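Long-range contact in dTDP-4-dehydrorhamnose Reductase (Yersinia enterocolitica, PDB 5U9C), which probably catalyses the NADPH-dependent reduction of dTDP-4-dehydro-beta-L-rhamnose to dTDP-L-rhamnose, the nucleotide sugar product of its biosynthetic pathway: residues 126-131 / 252-257. Sequence-based numbering, arbitrary orientation.
Sequences PMNYYG and LSAPRP
Asn128 reaches Pro255 through its amide: ND2 donates to Pro255 O at 2.7 Å, and the C=O...N angle of 179° puts the donor straight ahead of the carbonyl. The acceptor lies close to the Asn128 amide plane, so the bond is well formed. The other end of the same amide is taken as well, because OD1 receives Gly131 N at 3.0 Å; in the conformer described, these two bonds hold the amide's rotation. With chi1 at 48°, CG sits between the backbone N and the carbonyl carbon, which lets OD1 turn back over the first turn of helix 129-144 while ND2 points across the contact. This buried side is closed by Asn128 CB, 4.1 Å from Pro255 CD and 4.3 Å from Ala254 CB, and by Glu73 of helix 69-74.

The selenomethionine Met127 makes the looser side: it and Pro255 are partly exposed, and no directed bond joins it to 252-257. Its chain bends at chi2 (101°), CG lying 4.0 Å from Pro255 CB and SE 3.9 Å from CB of the buried Pro257; Met127 O also rests against Pro255 CG.

Arg256 directs its CB away from 126-131; its NH2 instead bonds Ala254 O at 2.9 Å and forms a salt bridge with Asp70. Arg256, Lys171 and Phe168 bind (R)-malate in a crystal structure of this protein, though none is bound to this chain. The capping bond to Gly131 N marks Asn128 as the N-cap of a Rossmann-type domain helix, here joined to the loop between strands 241-245 and 261-262.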
# COMPACT_ATOMS: atom_id res chain seq x y z
N PRO D 126 4.23 9.62 9.42
CA PRO D 126 4.00 8.96 10.72
C PRO D 126 2.97 7.81 10.70
O PRO D 126 2.26 7.62 9.72
CB PRO D 126 3.54 10.12 11.63
CG PRO D 126 3.98 11.36 10.94
CD PRO D 126 3.90 11.05 9.48
N MSE D 127 2.97 7.06 11.78
CA MSE D 127 2.10 5.89 11.99
C MSE D 127 1.10 6.09 13.10
O MSE D 127 0.22 5.28 13.27
CB MSE D 127 3.07 4.80 12.45
CG MSE D 127 2.55 3.37 12.44
SE MSE D 127 3.23 2.48 10.83
CE MSE D 127 2.13 0.87 11.07
N ASN D 128 1.22 7.19 13.84
CA ASN D 128 0.35 7.42 14.99
C ASN D 128 0.18 8.91 15.32
O ASN D 128 0.86 9.77 14.72
CB ASN D 128 0.88 6.62 16.19
CG ASN D 128 2.39 6.78 16.41
OD1 ASN D 128 2.94 7.89 16.34
ND2 ASN D 128 3.05 5.68 16.74
N TYR D 129 -0.72 9.22 16.25
CA TYR D 129 -0.98 10.63 16.58
C TYR D 129 0.18 11.35 17.24
O TYR D 129 0.37 12.52 16.97
CB TYR D 129 -2.32 10.82 17.32
CG TYR D 129 -3.51 10.69 16.38
CD1 TYR D 129 -3.78 11.67 15.42
CD2 TYR D 129 -4.35 9.55 16.42
CE1 TYR D 129 -4.86 11.54 14.55
CE2 TYR D 129 -5.44 9.42 15.55
CZ TYR D 129 -5.69 10.41 14.63
OH TYR D 129 -6.73 10.27 13.75
N TYR D 130 0.98 10.65 18.04
CA TYR D 130 2.15 11.25 18.63
C TYR D 130 3.08 11.75 17.51
O TYR D 130 3.47 12.92 17.49
CB TYR D 130 2.90 10.25 19.53
CG TYR D 130 4.25 10.78 19.95
CD1 TYR D 130 4.35 11.88 20.80
CD2 TYR D 130 5.43 10.20 19.48
CE1 TYR D 130 5.57 12.41 21.16
CE2 TYR D 130 6.67 10.71 19.87
CZ TYR D 130 6.72 11.82 20.69
OH TYR D 130 7.93 12.34 21.07
N GLY D 131 3.38 10.86 16.57
CA GLY D 131 4.25 11.20 15.44
C GLY D 131 3.71 12.36 14.60
O GLY D 131 4.47 13.28 14.23
N LEU D 252 -1.04 -2.24 23.11
CA LEU D 252 -0.86 -0.81 23.32
C LEU D 252 -1.84 -0.07 22.43
O LEU D 252 -2.25 -0.60 21.41
CB LEU D 252 0.56 -0.41 22.95
CG LEU D 252 1.70 -1.09 23.72
CD1 LEU D 252 3.03 -0.92 22.98
CD2 LEU D 252 1.79 -0.59 25.16
N SER D 253 -2.25 1.14 22.81
CA SER D 253 -3.20 1.92 22.00
C SER D 253 -2.63 2.38 20.66
O SER D 253 -3.28 2.28 19.64
CB SER D 253 -3.66 3.16 22.76
OG SER D 253 -4.40 2.82 23.90
N ALA D 254 -1.39 2.87 20.68
CA ALA D 254 -0.79 3.43 19.49
C ALA D 254 -0.10 2.41 18.62
O ALA D 254 0.70 1.63 19.12
CB ALA D 254 0.21 4.49 19.87
N PRO D 255 -0.39 2.42 17.31
CA PRO D 255 0.34 1.56 16.39
C PRO D 255 1.84 1.92 16.41
O PRO D 255 2.20 3.10 16.52
CB PRO D 255 -0.21 1.96 15.00
CG PRO D 255 -1.46 2.70 15.24
CD PRO D 255 -1.42 3.23 16.64
N ARG D 256 2.70 0.90 16.35
CA ARG D 256 4.15 1.10 16.30
C ARG D 256 4.63 0.54 14.94
O ARG D 256 4.17 -0.51 14.50
CB ARG D 256 4.88 0.38 17.43
CG ARG D 256 4.50 0.73 18.87
CD ARG D 256 4.62 2.21 19.16
NE ARG D 256 4.78 2.51 20.58
CZ ARG D 256 3.82 2.53 21.50
NH1 ARG D 256 4.13 2.84 22.74
NH2 ARG D 256 2.56 2.22 21.20
N PRO D 257 5.54 1.24 14.26
CA PRO D 257 6.01 0.73 12.96
C PRO D 257 6.97 -0.45 13.13
O PRO D 257 7.46 -0.68 14.24
CB PRO D 257 6.75 1.93 12.36
CG PRO D 257 7.23 2.70 13.56
CD PRO D 257 6.28 2.45 14.69